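Local coordinates for protein pseudoperoxidase (PDB 5VIA) that binds heme b and is a pseudoperoxidase, a member of the peroxidase family, at residues Lys9-Val20 / Ile107-Arg115. Residues are numbered along the deposited sequence; the frame is centred on the assembly and turned at random.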
ATOM      1  N   LYS A   9     -21.298  19.505  13.283  1.00 85.23           N
ATOM      2  CA  LYS A   9     -21.884  18.308  13.871  1.00 86.10           C
ATOM      3  C   LYS A   9     -20.846  17.208  14.080  1.00 85.90           C
ATOM      4  O   LYS A   9     -20.616  16.384  13.196  1.00 83.90           O
ATOM      5  CB  LYS A   9     -23.049  17.798  13.011  1.00 85.79           C
ATOM      6  CG  LYS A   9     -22.762  17.741  11.512  1.00 82.61           C
ATOM      7  CD  LYS A   9     -23.915  17.104  10.738  1.00 82.91           C
ATOM      8  CE  LYS A   9     -24.195  15.675  11.196  1.00 81.87           C
ATOM      9  NZ  LYS A   9     -23.048  14.746  10.957  1.00 76.60           N
ATOM     10  N   ILE A  10     -20.224  17.197  15.257  1.00112.26           N
ATOM     11  CA  ILE A  10     -19.289  16.137  15.639  1.00112.11           C
ATOM     12  C   ILE A  10     -20.021  14.790  15.732  1.00112.73           C
ATOM     13  O   ILE A  10     -20.028  14.139  16.781  1.00115.18           O
ATOM     14  CB  ILE A  10     -18.598  16.473  16.984  1.00113.18           C
ATOM     15  CG1 ILE A  10     -19.542  17.307  17.865  1.00115.28           C
ATOM     16  CG2 ILE A  10     -17.269  17.196  16.744  1.00111.64           C
ATOM     17  CD1 ILE A  10     -18.886  18.466  18.593  1.00115.25           C
ATOM     18  N   LYS A  11     -20.605  14.374  14.610  1.00 89.99           N
ATOM     19  CA  LYS A  11     -21.617  13.325  14.582  1.00 87.77           C
ATOM     20  C   LYS A  11     -21.445  12.370  13.400  1.00 83.07           C
ATOM     21  O   LYS A  11     -22.181  12.463  12.415  1.00 83.15           O
ATOM     22  CB  LYS A  11     -23.004  13.978  14.498  1.00 91.25           C
ATOM     23  CG  LYS A  11     -24.200  13.031  14.604  1.00 93.36           C
ATOM     24  CD  LYS A  11     -25.431  13.638  13.936  1.00 94.86           C
ATOM     25  CE  LYS A  11     -26.670  12.791  14.175  1.00 96.93           C
ATOM     26  NZ  LYS A  11     -26.989  12.706  15.627  1.00 98.99           N
ATOM     27  N   PRO A  12     -20.461  11.460  13.477  1.00 60.60           N
ATOM     28  CA  PRO A  12     -20.526  10.325  12.550  1.00 58.00           C
ATOM     29  C   PRO A  12     -21.760   9.492  12.899  1.00 59.16           C
ATOM     30  O   PRO A  12     -22.137   9.448  14.069  1.00 58.82           O
ATOM     31  CB  PRO A  12     -19.237   9.545  12.849  1.00 57.48           C
ATOM     32  CG  PRO A  12     -18.755  10.057  14.178  1.00 57.55           C
ATOM     33  CD  PRO A  12     -19.212  11.477  14.257  1.00 58.70           C
ATOM     34  N   LYS A  13     -22.397   8.870  11.911  1.00 62.70           N
ATOM     35  CA  LYS A  13     -23.579   8.057  12.175  1.00 64.73           C
ATOM     36  C   LYS A  13     -23.181   6.737  12.822  1.00 64.10           C
ATOM     37  O   LYS A  13     -23.911   6.185  13.648  1.00 66.77           O
ATOM     38  CB  LYS A  13     -24.357   7.798  10.883  1.00 65.89           C
ATOM     39  CG  LYS A  13     -25.653   7.027  11.092  1.00 71.03           C
ATOM     40  CD  LYS A  13     -26.458   6.917   9.808  1.00 72.66           C
ATOM     41  CE  LYS A  13     -27.944   6.865  10.108  1.00 76.26           C
ATOM     42  NZ  LYS A  13     -28.254   5.813  11.114  1.00 77.81           N
ATOM     43  N   TYR A  14     -22.000   6.251  12.453  1.00 58.65           N
ATOM     44  CA  TYR A  14     -21.523   4.948  12.899  1.00 58.21           C
ATOM     45  C   TYR A  14     -20.264   5.040  13.748  1.00 56.64           C
ATOM     46  O   TYR A  14     -19.558   6.052  13.734  1.00 56.37           O
ATOM     47  CB  TYR A  14     -21.225   4.063  11.689  1.00 56.63           C
ATOM     48  CG  TYR A  14     -22.321   4.073  10.663  1.00 58.39           C
ATOM     49  CD1 TYR A  14     -23.555   3.503  10.940  1.00 60.82           C
ATOM     50  CD2 TYR A  14     -22.128   4.654   9.417  1.00 56.32           C
ATOM     51  CE1 TYR A  14     -24.569   3.510  10.009  1.00 62.74           C
ATOM     52  CE2 TYR A  14     -23.132   4.664   8.480  1.00 58.02           C
ATOM     53  CZ  TYR A  14     -24.355   4.090   8.779  1.00 61.42           C
ATOM     54  OH  TYR A  14     -25.375   4.091   7.848  1.00 61.93           O
ATOM     55  N   ALA A  15     -19.987   3.965  14.478  1.00 54.20           N
ATOM     56  CA  ALA A  15     -18.718   3.815  15.177  1.00 51.84           C
ATOM     57  C   ALA A  15     -17.682   3.270  14.204  1.00 50.12           C
ATOM     58  O   ALA A  15     -17.954   2.309  13.480  1.00 50.38           O
ATOM     59  CB  ALA A  15     -18.875   2.881  16.354  1.00 53.66           C
ATOM     60  N   ARG A  16     -16.498   3.878  14.193  1.00 41.96           N
ATOM     61  CA  ARG A  16     -15.437   3.485  13.271  1.00 39.98           C
ATOM     62  C   ARG A  16     -14.963   2.044  13.482  1.00 39.17           C
ATOM     63  O   ARG A  16     -14.470   1.413  12.544  1.00 38.84           O
ATOM     64  CB  ARG A  16     -14.258   4.461  13.370  1.00 40.11           C
ATOM     65  CG  ARG A  16     -13.624   4.524  14.754  1.00 40.69           C
ATOM     66  CD  ARG A  16     -12.609   5.656  14.877  1.00 40.02           C
ATOM     67  NE  ARG A  16     -12.200   5.834  16.273  1.00 40.70           N
ATOM     68  CZ  ARG A  16     -11.469   6.850  16.720  1.00 39.39           C
ATOM     69  NH1 ARG A  16     -11.061   7.797  15.883  1.00 37.31           N
ATOM     70  NH2 ARG A  16     -11.153   6.922  18.006  1.00 39.47           N
ATOM     71  N   GLU A  17     -15.118   1.525  14.699  1.00 49.62           N
ATOM     72  CA  GLU A  17     -14.689   0.161  15.007  1.00 49.95           C
ATOM     73  C   GLU A  17     -15.648  -0.877  14.438  1.00 51.16           C
ATOM     74  O   GLU A  17     -15.248  -2.014  14.167  1.00 51.74           O
ATOM     75  CB  GLU A  17     -14.551  -0.055  16.516  1.00 54.66           C
ATOM     76  CG  GLU A  17     -14.116   1.165  17.295  1.00 58.42           C
ATOM     77  CD  GLU A  17     -15.288   2.046  17.669  1.00 62.96           C
ATOM     78  OE1 GLU A  17     -16.366   1.500  18.000  1.00 65.42           O
ATOM     79  OE2 GLU A  17     -15.130   3.284  17.620  1.00 63.21           O
ATOM     80  N   ASP A  18     -16.914  -0.492  14.275  1.00 46.82           N
ATOM     81  CA  ASP A  18     -17.912  -1.373  13.669  1.00 48.03           C
ATOM     82  C   ASP A  18     -17.568  -1.624  12.205  1.00 46.21           C
ATOM     83  O   ASP A  18     -17.655  -2.757  11.728  1.00 47.19           O
ATOM     84  CB  ASP A  18     -19.316  -0.770  13.774  1.00 51.78           C
ATOM     85  CG  ASP A  18     -19.890  -0.863  15.175  1.00 55.14           C
ATOM     86  OD1 ASP A  18     -19.318  -1.604  16.000  1.00 55.34           O
ATOM     87  OD2 ASP A  18     -20.922  -0.205  15.444  1.00 57.69           O
ATOM     88  N   VAL A  19     -17.176  -0.564  11.500  1.00 38.67           N
ATOM     89  CA  VAL A  19     -16.806  -0.684  10.095  1.00 37.65           C
ATOM     90  C   VAL A  19     -15.552  -1.548   9.985  1.00 36.69           C
ATOM     91  O   VAL A  19     -15.492  -2.475   9.169  1.00 35.88           O
ATOM     92  CB  VAL A  19     -16.559   0.693   9.437  1.00 38.13           C
ATOM     93  CG1 VAL A  19     -16.318   0.528   7.937  1.00 36.40           C
ATOM     94  CG2 VAL A  19     -17.745   1.615   9.684  1.00 37.83           C
ATOM     95  N   VAL A  20     -14.566  -1.255  10.827  1.00 38.78           N
ATOM     96  CA  VAL A  20     -13.361  -2.075  10.903  1.00 38.31           C
ATOM     97  C   VAL A  20     -13.679  -3.549  11.195  1.00 38.19           C
ATOM     98  O   VAL A  20     -13.109  -4.451  10.581  1.00 38.55           O
ATOM     99  CB  VAL A  20     -12.367  -1.509  11.947  1.00 39.13           C
ATOM    100  CG1 VAL A  20     -11.277  -2.528  12.269  1.00 37.07           C
ATOM    101  CG2 VAL A  20     -11.759  -0.185  11.445  1.00 37.53           C
ATOM    102  N   ILE A 107      -3.403   4.778  14.213  1.00 31.71           N
ATOM    103  CA  ILE A 107      -4.087   5.163  12.979  1.00 29.63           C
ATOM    104  C   ILE A 107      -5.592   5.205  13.227  1.00 29.39           C
ATOM    105  O   ILE A 107      -6.275   6.142  12.810  1.00 28.98           O
ATOM    106  CB  ILE A 107      -3.826   4.174  11.823  1.00 28.87           C
ATOM    107  CG1 ILE A 107      -2.328   4.000  11.555  1.00 28.08           C
ATOM    108  CG2 ILE A 107      -4.514   4.652  10.565  1.00 27.86           C
ATOM    109  CD1 ILE A 107      -2.008   2.864  10.550  1.00 26.37           C
ATOM    110  N   LEU A 108      -6.109   4.183  13.902  1.00 30.52           N
ATOM    111  CA  LEU A 108      -7.544   4.123  14.170  1.00 32.65           C
ATOM    112  C   LEU A 108      -7.976   5.179  15.187  1.00 33.54           C
ATOM    113  O   LEU A 108      -8.977   5.870  14.981  1.00 34.25           O
ATOM    114  CB  LEU A 108      -7.963   2.727  14.633  1.00 32.01           C
ATOM    115  CG  LEU A 108      -9.471   2.562  14.810  1.00 33.57           C
ATOM    116  CD1 LEU A 108     -10.198   2.980  13.539  1.00 34.42           C
ATOM    117  CD2 LEU A 108      -9.822   1.131  15.187  1.00 34.98           C
ATOM    118  N   ASP A 109      -7.211   5.316  16.267  1.00 39.12           N
ATOM    119  CA  ASP A 109      -7.529   6.289  17.317  1.00 40.84           C
ATOM    120  C   ASP A 109      -7.558   7.734  16.811  1.00 40.35           C
ATOM    121  O   ASP A 109      -8.352   8.546  17.289  1.00 42.82           O
ATOM    122  CB  ASP A 109      -6.547   6.159  18.484  1.00 41.28           C
ATOM    123  CG  ASP A 109      -6.841   7.139  19.605  1.00 43.82           C
ATOM    124  OD1 ASP A 109      -7.838   6.940  20.334  1.00 43.22           O
ATOM    125  OD2 ASP A 109      -6.069   8.110  19.757  1.00 44.17           O
ATOM    126  N   GLN A 110      -6.708   8.044  15.838  1.00 44.18           N
ATOM    127  CA  GLN A 110      -6.607   9.395  15.294  1.00 45.05           C
ATOM    128  C   GLN A 110      -7.368   9.563  13.985  1.00 44.07           C
ATOM    129  O   GLN A 110      -7.317  10.630  13.371  1.00 43.85           O
ATOM    130  CB  GLN A 110      -5.141   9.764  15.058  1.00 46.48           C
ATOM    131  CG  GLN A 110      -4.337  10.052  16.316  1.00 51.05           C
ATOM    132  CD  GLN A 110      -2.866  10.294  16.008  1.00 54.96           C
ATOM    133  OE1 GLN A 110      -2.474  10.452  14.844  1.00 55.08           O
ATOM    134  NE2 GLN A 110      -2.043  10.314  17.049  1.00 57.19           N
ATOM    135  N   TRP A 111      -8.051   8.502  13.551  1.00 31.45           N
ATOM    136  CA  TRP A 111      -8.803   8.530  12.295  1.00 30.36           C
ATOM    137  C   TRP A 111      -9.799   9.685  12.271  1.00 32.64           C
ATOM    138  O   TRP A 111     -10.520   9.929  13.247  1.00 32.81           O
ATOM    139  CB  TRP A 111      -9.545   7.204  12.082  1.00 30.59           C
ATOM    140  CG  TRP A 111     -10.218   7.109  10.741  1.00 30.58           C
ATOM    141  CD1 TRP A 111      -9.619   6.863   9.535  1.00 30.18           C
ATOM    142  CD2 TRP A 111     -11.616   7.264  10.471  1.00 32.15           C
ATOM    143  NE1 TRP A 111     -10.564   6.849   8.533  1.00 30.24           N
ATOM    144  CE2 TRP A 111     -11.796   7.095   9.082  1.00 32.45           C
ATOM    145  CE3 TRP A 111     -12.732   7.531  11.269  1.00 33.09           C
ATOM    146  CZ2 TRP A 111     -13.052   7.182   8.477  1.00 33.58           C
ATOM    147  CZ3 TRP A 111     -13.976   7.612  10.668  1.00 35.25           C
ATOM    148  CH2 TRP A 111     -14.126   7.443   9.284  1.00 34.16           C
ATOM    149  N   ARG A 112      -9.811  10.412  11.162  1.00 35.12           N
ATOM    150  CA  ARG A 112     -10.766  11.486  10.964  1.00 38.32           C
ATOM    151  C   ARG A 112     -11.749  11.124   9.865  1.00 38.99           C
ATOM    152  O   ARG A 112     -11.477  10.254   9.030  1.00 37.15           O
ATOM    153  CB  ARG A 112     -10.042  12.788  10.618  1.00 37.41           C
ATOM    154  CG  ARG A 112      -9.306  13.404  11.803  1.00 37.41           C
ATOM    155  CD  ARG A 112      -8.427  14.548  11.351  1.00 39.79           C
ATOM    156  NE  ARG A 112      -7.761  15.178  12.487  1.00 42.39           N
ATOM    157  CZ  ARG A 112      -6.956  16.233  12.390  1.00 42.19           C
ATOM    158  NH1 ARG A 112      -6.709  16.777  11.208  1.00 42.17           N
ATOM    159  NH2 ARG A 112      -6.397  16.740  13.476  1.00 42.69           N
ATOM    160  N   TRP A 113     -12.893  11.799   9.868  1.00 35.79           N
ATOM    161  CA  TRP A 113     -13.964  11.461   8.946  1.00 37.50           C
ATOM    162  C   TRP A 113     -14.370  12.655   8.091  1.00 37.78           C
ATOM    163  O   TRP A 113     -13.898  13.772   8.300  1.00 38.53           O
ATOM    164  CB  TRP A 113     -15.168  10.891   9.714  1.00 38.16           C
ATOM    165  CG  TRP A 113     -15.863  11.856  10.639  1.00 39.40           C
ATOM    166  CD1 TRP A 113     -15.439  12.266  11.874  1.00 39.86           C
ATOM    167  CD2 TRP A 113     -17.128  12.495  10.418  1.00 40.96           C
ATOM    168  NE1 TRP A 113     -16.352  13.139  12.422  1.00 40.75           N
ATOM    169  CE2 TRP A 113     -17.398  13.293  11.550  1.00 42.02           C
ATOM    170  CE3 TRP A 113     -18.057  12.470   9.373  1.00 42.85           C
ATOM    171  CZ2 TRP A 113     -18.559  14.064  11.662  1.00 44.70           C
ATOM    172  CZ3 TRP A 113     -19.213  13.238   9.487  1.00 45.11           C
ATOM    173  CH2 TRP A 113     -19.451  14.025  10.622  1.00 45.13           C
ATOM    174  N   GLY A 114     -15.244  12.416   7.122  1.00 35.73           N
ATOM    175  CA  GLY A 114     -15.737  13.486   6.278  1.00 36.33           C
ATOM    176  C   GLY A 114     -15.063  13.563   4.922  1.00 35.22           C
ATOM    177  O   GLY A 114     -15.177  14.587   4.238  1.00 34.83           O
ATOM    178  N   ARG A 115     -14.346  12.506   4.533  1.00 32.90           N
ATOM    179  CA  ARG A 115     -13.762  12.444   3.192  1.00 31.44           C
ATOM    180  C   ARG A 115     -14.881  12.571   2.168  1.00 34.25           C
ATOM    181  O   ARG A 115     -15.823  11.771   2.174  1.00 33.69           O
ATOM    182  CB  ARG A 115     -13.010  11.128   2.968  1.00 28.33           C
ATOM    183  CG  ARG A 115     -11.678  11.022   3.697  1.00 27.14           C
ATOM    184  CD  ARG A 115     -11.133   9.581   3.694  1.00 28.18           C
ATOM    185  NE  ARG A 115      -9.953   9.503   4.555  1.00 27.24           N
ATOM    186  CZ  ARG A 115     -10.012   9.446   5.884  1.00 28.59           C
ATOM    187  NH1 ARG A 115     -11.190   9.429   6.499  1.00 31.48           N
ATOM    188  NH2 ARG A 115      -8.899   9.408   6.602  1.00 26.49           N
TER
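Polar contact centres on Arg-16, in the first turn of helix 16-29, whose guanidinium reaches the C-terminal end of helix 105-109, well away from the heme. NH1 and NH2 share Asp-109 O as a common acceptor, each through a weak, strongly bent hydrogen bond: NH1 to O is 3.1 Å with an N-H...O angle of 129°, and the NH2 bond is bent to 126°. Leu-108 O sits over one face of the group, 3.0 Å from NH1, where the angle is too poor for a bond; Trp-111 O lies at the edge, in its plane. The carboxylate of Asp-109 stays beyond salt-bridge range, OD1 being 4.1 Å from Arg-16 NH2.

Apolar packing accompanies these weak bonds. A chi1 of 60° and an extended chain beyond CG carry the alkyl part of Arg-16 past Leu-108 and set the guanidinium at the helix end; Arg-16 CD lies 3.8 Å from Leu-108 CD1. Val-20 CG2 meets that same methyl tip to tip, while CB of Arg-16 approaches the six-membered ring of Trp-111, whose NE1 is hydrogen-bonded to Ser-90.

A separate patch at Trp-113 rests on Pro-12, whose CD lies 3.4 Å above one face of the indole, displaced toward its rim. Poorly ordered Lys-9 adds a less certain edge contact through its O. The backbone of Trp-113 pairs with Arg-286, and Tyr-288 makes a cation-pi contact with Arg-16.

Helix-end carbonyls would probably attract the guanidinium's positive charge despite the bent bonds. Separately, Arg-16 and Val-20 against Leu-108, and Pro-12 against Trp-113, supply close apolar packing.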